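Local coordinates for Alr3699 protein (Nostoc sp., PDB 4XSO), which is of unassigned function but belongs to the GT-B glycosyltransferase clan, with two Rossmann-like domains, at residues A[135-138]-A[139-143]; A[335-338]-A[339-343]; A[353-356]-A[357-361]. One frame throughout, in Å; residues are numbered along the deposited sequence.

Contact 1 of 3, residues A[135-138]-A[139-143]; sequences FSQT and NLRVA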
# COMPACT_ATOMS: atom_id res chain seq x y z
N PHE A 135 3.92 -10.55 -18.99
CA PHE A 135 3.85 -10.04 -17.65
C PHE A 135 3.92 -11.23 -16.74
O PHE A 135 3.34 -12.26 -17.03
CB PHE A 135 2.51 -9.29 -17.45
CG PHE A 135 2.39 -8.04 -18.29
CD1 PHE A 135 3.18 -6.94 -18.01
CD2 PHE A 135 1.55 -8.00 -19.38
CE1 PHE A 135 3.10 -5.80 -18.79
CE2 PHE A 135 1.47 -6.89 -20.17
CZ PHE A 135 2.23 -5.77 -19.88
N SER A 136 4.58 -11.08 -15.60
CA SER A 136 4.70 -12.20 -14.69
C SER A 136 3.35 -12.46 -14.12
O SER A 136 2.52 -11.55 -14.02
CB SER A 136 5.68 -11.90 -13.56
OG SER A 136 5.16 -10.94 -12.66
N GLN A 137 3.12 -13.70 -13.70
CA GLN A 137 1.83 -14.09 -13.14
C GLN A 137 1.54 -13.27 -11.89
O GLN A 137 0.41 -12.84 -11.67
CB GLN A 137 1.82 -15.58 -12.81
CG GLN A 137 1.43 -16.47 -13.98
CD GLN A 137 -0.06 -16.49 -14.23
OE1 GLN A 137 -0.78 -15.57 -13.85
NE2 GLN A 137 -0.54 -17.56 -14.86
N THR A 138 2.57 -13.05 -11.07
CA THR A 138 2.41 -12.22 -9.89
C THR A 138 1.78 -10.89 -10.23
O THR A 138 0.74 -10.57 -9.68
CB THR A 138 3.78 -11.99 -9.16
OG1 THR A 138 4.06 -13.13 -8.36
CG2 THR A 138 3.77 -10.76 -8.22
N ASN A 139 2.41 -10.13 -11.12
CA ASN A 139 1.90 -8.84 -11.54
C ASN A 139 0.47 -8.97 -12.07
O ASN A 139 -0.35 -8.13 -11.77
CB ASN A 139 2.80 -8.16 -12.59
CG ASN A 139 4.10 -7.65 -12.00
OD1 ASN A 139 5.22 -8.10 -12.32
ND2 ASN A 139 3.96 -6.72 -11.09
N LEU A 140 0.19 -10.03 -12.82
CA LEU A 140 -1.15 -10.21 -13.38
C LEU A 140 -2.19 -10.44 -12.31
O LEU A 140 -3.28 -9.83 -12.35
CB LEU A 140 -1.22 -11.38 -14.35
CG LEU A 140 -0.51 -11.24 -15.69
CD1 LEU A 140 -1.00 -12.38 -16.59
CD2 LEU A 140 -0.71 -9.89 -16.34
N ARG A 141 -1.90 -11.38 -11.41
CA ARG A 141 -2.79 -11.68 -10.29
C ARG A 141 -3.09 -10.41 -9.44
O ARG A 141 -4.21 -10.16 -9.07
CB ARG A 141 -2.21 -12.78 -9.37
CG ARG A 141 -2.30 -14.24 -9.83
CD ARG A 141 -3.54 -14.51 -10.69
NE ARG A 141 -3.89 -15.93 -10.79
CZ ARG A 141 -3.44 -16.79 -11.71
NH1 ARG A 141 -2.58 -16.42 -12.66
NH2 ARG A 141 -3.87 -18.04 -11.65
N VAL A 142 -2.06 -9.64 -9.15
CA VAL A 142 -2.18 -8.46 -8.31
C VAL A 142 -3.03 -7.42 -9.03
O VAL A 142 -4.02 -6.96 -8.50
CB VAL A 142 -0.78 -7.93 -7.96
CG1 VAL A 142 -0.84 -6.52 -7.34
CG2 VAL A 142 -0.16 -8.87 -6.93
N ALA A 143 -2.65 -7.07 -10.25
CA ALA A 143 -3.44 -6.18 -11.09
C ALA A 143 -4.91 -6.58 -11.20
O ALA A 143 -5.81 -5.80 -10.91
CB ALA A 143 -2.79 -6.11 -12.47
O HOH W 1 5.63 -7.89 -15.58
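Phe135 precedes the helix, and its CB lies 3.5 Å from Leu140 CD2, an apolar contact that spans the turn into the helix. The two side chains cross at about a right angle, and the methyl meets the ring obliquely. The Phe135 side chain also touches Gln105 of helix 105-118 and Asp128, while Leu140 touches Leu130.

Ser136 is the N-cap. With chi1 at 70°, OG stands between the backbone N and the carbonyl carbon of its own residue, from where it turns back over the first turn and accepts a nearly straight bond from Asn139 N (3.3 Å, N-H...O 170°). The same hydroxyl donates to Asn139 OD1 at 2.9 Å, approaching from above the plane of the amide, 36° out of it. OG is thus gripped by two bonds from one residue, one to main chain and one to side chain, which fixes its rotation and holds the Asn139 amide beside the cap. A water donates to Asn139 OD1 and accepts a weak bond from Ser136 N. Ser136 O takes Leu140 N at 3.0 Å.

At Gln137 the helix proper begins: its O receives Arg141 N at 2.7 Å. The two side chains run near each other on the exposed side, but their modelled polar ends are doubtful.

Thr138 O accepts Val142 N at 3.0 Å, and Val142 CG2 lies against the same oxygen. Thr138, Asn139 and Val142 also pack on Ser79, Leu80 and Ile117 of the second subunit, so this turn belongs to the dimer interface.

The whole is a serine N-cap opening helix 137-150, the crossover helix of the beta-alpha-beta unit formed with strands 122-126 and 153-156.

Contact 2 of 3, residues A[335-338]-A[339-343]; sequences ESQE and LANII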
# COMPACT_ATOMS: atom_id res chain seq x y z
N GLU A 335 4.60 -13.89 -41.58
CA GLU A 335 4.63 -14.50 -42.92
C GLU A 335 4.86 -13.48 -44.07
O GLU A 335 3.94 -12.80 -44.56
CB GLU A 335 3.35 -15.29 -43.17
CG GLU A 335 2.94 -16.12 -41.97
CD GLU A 335 3.74 -17.42 -41.79
OE1 GLU A 335 4.98 -17.37 -41.82
OE2 GLU A 335 3.09 -18.48 -41.61
N SER A 336 6.09 -13.44 -44.57
CA SER A 336 6.49 -12.44 -45.52
C SER A 336 5.91 -12.66 -46.88
O SER A 336 5.72 -11.68 -47.63
CB SER A 336 8.02 -12.30 -45.58
OG SER A 336 8.65 -13.50 -46.02
N GLN A 337 5.59 -13.90 -47.23
CA GLN A 337 5.06 -14.11 -48.57
C GLN A 337 3.62 -13.60 -48.69
O GLN A 337 3.21 -13.09 -49.75
CB GLN A 337 5.17 -15.57 -49.05
CG GLN A 337 4.61 -15.73 -50.48
CD GLN A 337 5.55 -15.17 -51.54
OE1 GLN A 337 6.71 -15.57 -51.59
NE2 GLN A 337 5.04 -14.26 -52.42
N GLU A 338 2.85 -13.75 -47.64
CA GLU A 338 1.48 -13.25 -47.64
C GLU A 338 1.51 -11.69 -47.72
O GLU A 338 0.70 -11.06 -48.47
CB GLU A 338 0.77 -13.78 -46.41
CG GLU A 338 -0.72 -13.49 -46.33
CD GLU A 338 -1.36 -14.11 -45.09
OE1 GLU A 338 -0.73 -14.93 -44.35
OE2 GLU A 338 -2.53 -13.79 -44.86
N LEU A 339 2.49 -11.09 -47.05
CA LEU A 339 2.64 -9.61 -47.10
C LEU A 339 2.99 -9.19 -48.53
O LEU A 339 2.46 -8.21 -49.05
CB LEU A 339 3.72 -9.15 -46.10
CG LEU A 339 4.17 -7.69 -46.16
CD1 LEU A 339 2.96 -6.75 -46.03
CD2 LEU A 339 5.17 -7.44 -45.04
N ALA A 340 3.83 -9.97 -49.22
CA ALA A 340 4.23 -9.62 -50.59
C ALA A 340 3.06 -9.75 -51.53
O ALA A 340 2.87 -8.93 -52.49
CB ALA A 340 5.39 -10.49 -51.07
N ASN A 341 2.25 -10.75 -51.31
CA ASN A 341 1.07 -10.92 -52.12
C ASN A 341 0.14 -9.71 -52.02
O ASN A 341 -0.40 -9.24 -53.05
CB ASN A 341 0.29 -12.14 -51.66
CG ASN A 341 0.96 -13.45 -52.05
OD1 ASN A 341 1.85 -13.51 -52.88
ND2 ASN A 341 0.47 -14.50 -51.47
N ILE A 342 -0.02 -9.18 -50.81
CA ILE A 342 -0.79 -7.93 -50.66
C ILE A 342 -0.18 -6.81 -51.41
O ILE A 342 -0.87 -6.03 -52.08
CB ILE A 342 -0.94 -7.53 -49.17
CG1 ILE A 342 -1.79 -8.57 -48.44
CG2 ILE A 342 -1.59 -6.16 -49.04
CD1 ILE A 342 -3.11 -8.92 -49.17
N ILE A 343 1.13 -6.65 -51.26
CA ILE A 343 1.82 -5.52 -51.92
C ILE A 343 1.62 -5.60 -53.44
O ILE A 343 1.24 -4.63 -54.10
CB ILE A 343 3.33 -5.53 -51.61
CG1 ILE A 343 3.54 -5.23 -50.13
CG2 ILE A 343 4.07 -4.55 -52.49
CD1 ILE A 343 5.01 -5.32 -49.71
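The first turns of helix 336-348, which follows strand 329-331 in the second Rossmann-like domain, bring Gln337 and Asn341 together one turn apart. Glu335 is the N-cap residue, and its carbonyl opens the backbone ladder with a weak bond from Leu339 N. The next rungs are firmer: Ala340 N to Ser336 O at 3.0 Å, Asn341 N to Gln337 O at 3.0 Å, and Ile342 N to Glu338 O at 3.1 Å.

Around these bonds the helix presents two kinds of surface. Leu339 and Ala340 rest on Ala227 of helix 221-228, and Leu339 and Ile342 both reach Val311 in strand 310-313, so the apolar side joins the helix to the sheet and to its neighbouring helix.

Glu338 takes a different course. Its CG is anti to the backbone N (chi1 -173°) and the chain stays extended beyond it, which places the carboxylate by Thr332, just past strand 329-331, where OE1 is hydrogen-bonded to Thr332 OG1. Across the turn Glu338 is met through its O, with Ile342 CG1 at 3.5 Å.

On the polar side, Gln337 bends at chi2 (75°), swinging its amide forward along the helix. Its OE1 is engaged by Gln230 NE2, the stronger partner, and NE2 lies 4.0 Å from Ala340 CB. Asn341 CG comes to 3.2 Å from Gln337 O. The amide planes of Gln337 and Asn341 are 44° apart, and between them Gln337 NE2 gives a weak but fairly straight hydrogen bond to Asn341 OD1, 3.3 Å long.

Contact 3 of 3, residues A[353-356]-A[357-361]; sequences TATI and ASNAQ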
# COMPACT_ATOMS: atom_id res chain seq x y z
N THR A 353 -7.69 -0.74 -54.83
CA THR A 353 -6.84 -0.24 -53.79
C THR A 353 -7.25 1.20 -53.39
O THR A 353 -7.35 1.48 -52.19
CB THR A 353 -5.38 -0.32 -54.24
OG1 THR A 353 -5.00 -1.71 -54.40
CG2 THR A 353 -4.49 0.31 -53.26
N ALA A 354 -7.55 2.08 -54.36
CA ALA A 354 -8.01 3.47 -53.98
C ALA A 354 -9.37 3.44 -53.29
O ALA A 354 -9.64 4.28 -52.47
CB ALA A 354 -8.09 4.42 -55.18
N THR A 355 -10.25 2.50 -53.64
CA THR A 355 -11.55 2.46 -53.03
C THR A 355 -11.37 2.04 -51.58
O THR A 355 -11.89 2.65 -50.71
CB THR A 355 -12.42 1.47 -53.74
OG1 THR A 355 -12.56 1.92 -55.06
CG2 THR A 355 -13.76 1.32 -53.09
N ILE A 356 -10.58 1.00 -51.34
CA ILE A 356 -10.29 0.57 -49.99
C ILE A 356 -9.71 1.70 -49.12
O ILE A 356 -10.07 1.84 -47.93
CB ILE A 356 -9.32 -0.60 -50.02
CG1 ILE A 356 -10.05 -1.84 -50.59
CG2 ILE A 356 -8.71 -0.85 -48.60
CD1 ILE A 356 -9.17 -3.01 -50.85
N ALA A 357 -8.79 2.43 -49.69
CA ALA A 357 -8.11 3.53 -49.01
C ALA A 357 -9.13 4.62 -48.66
O ALA A 357 -9.16 5.16 -47.56
CB ALA A 357 -6.98 4.09 -49.87
N SER A 358 -10.05 4.85 -49.57
CA SER A 358 -11.09 5.83 -49.32
C SER A 358 -12.10 5.28 -48.26
O SER A 358 -12.52 6.02 -47.36
CB SER A 358 -11.73 6.14 -50.65
OG SER A 358 -12.85 6.92 -50.42
N ASN A 359 -12.43 3.99 -48.31
CA ASN A 359 -13.28 3.36 -47.28
C ASN A 359 -12.62 3.55 -45.90
O ASN A 359 -13.28 3.93 -44.90
CB ASN A 359 -13.45 1.83 -47.54
CG ASN A 359 -14.30 1.54 -48.74
OD1 ASN A 359 -14.92 2.45 -49.29
ND2 ASN A 359 -14.36 0.28 -49.15
N ALA A 360 -11.30 3.32 -45.85
CA ALA A 360 -10.56 3.43 -44.61
C ALA A 360 -10.65 4.81 -43.94
O ALA A 360 -10.92 4.91 -42.74
CB ALA A 360 -9.11 3.02 -44.85
N GLN A 361 -10.44 5.87 -44.70
CA GLN A 361 -10.56 7.21 -44.15
C GLN A 361 -11.94 7.41 -43.55
O GLN A 361 -12.04 7.97 -42.47
CB GLN A 361 -10.22 8.30 -45.19
CG GLN A 361 -10.04 9.66 -44.54
CD GLN A 361 -9.41 10.68 -45.50
OE1 GLN A 361 -10.01 11.03 -46.49
NE2 GLN A 361 -8.15 11.10 -45.24
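Thr355 and Asn359 meet one turn apart, their side chains side by side and pointing the same way, within an unbroken run of backbone bonds. Those bonds come first. Ala357 N gives to Thr353 O at 3.0 Å, Ser358 N to Ala354 O at 3.0 Å, Asn359 N to Thr355 O at 2.8 Å and Ala360 N to Ile356 O at 2.8 Å, a regular i to i+4 ladder in the first half of helix 350-368.

Van der Waals contacts are modest. The methyl CG2 of Thr355 lies 4.1 Å from both OD1 and ND2 of Asn359, a loose apposition of a methyl and an amide. Asn359 CB leans on Ile356 O at 3.4 Å, and Ser358 CB lies 3.3 Å from Ala354 O. Ala357 CB rests against Thr353 O.

The polar groups of Thr353, Thr355 and Asn359 have their partners beyond the two segments. Thr355 chi1 of -62° sets OG1 anti to its own carbonyl carbon, from where it bonds Gln351 O; Thr353 OG1 does the same with Asp349 O. Asn359 ND2 is hydrogen-bonded to Val326 O, tying the helix to the loop that precedes strand 329-331.

The chemistry therefore implies a division of labour: between 353-356 and 357-361 the hydrogen bonds are all main chain to main chain, while Thr355 OG1 adds a side-chain bond to the turn before. Loops are met by other atoms, with Thr353 and Ala357 touching Pro309, Ala360 touching Asn327, and the Asn359 amide bonded to Val326 O.

How the contacts relate
Contacts 1 and 2 are helix starts and contact 3 lies within a helix; all are bound by i to i+4 backbone bonds, but they differ in place and chemistry. Contact 1 lies at the surface of the first domain, where a serine-capped helix start packs, through Thr138, Asn139 and Val142, on the second subunit; contacts 2 and 3 are partly buried and belong to the second half of the chain. Contact 1 is about 36 Å from contact 2, centre to centre, and 41 Å from contact 3. Contacts 2 and 3 sit on consecutive helices, 336-348 and 350-368, about 6 Å apart at their nearest atoms without touching. Contact 2 adds a weak amide-amide bond across its turn, whereas contact 3 sends its amide to a loop.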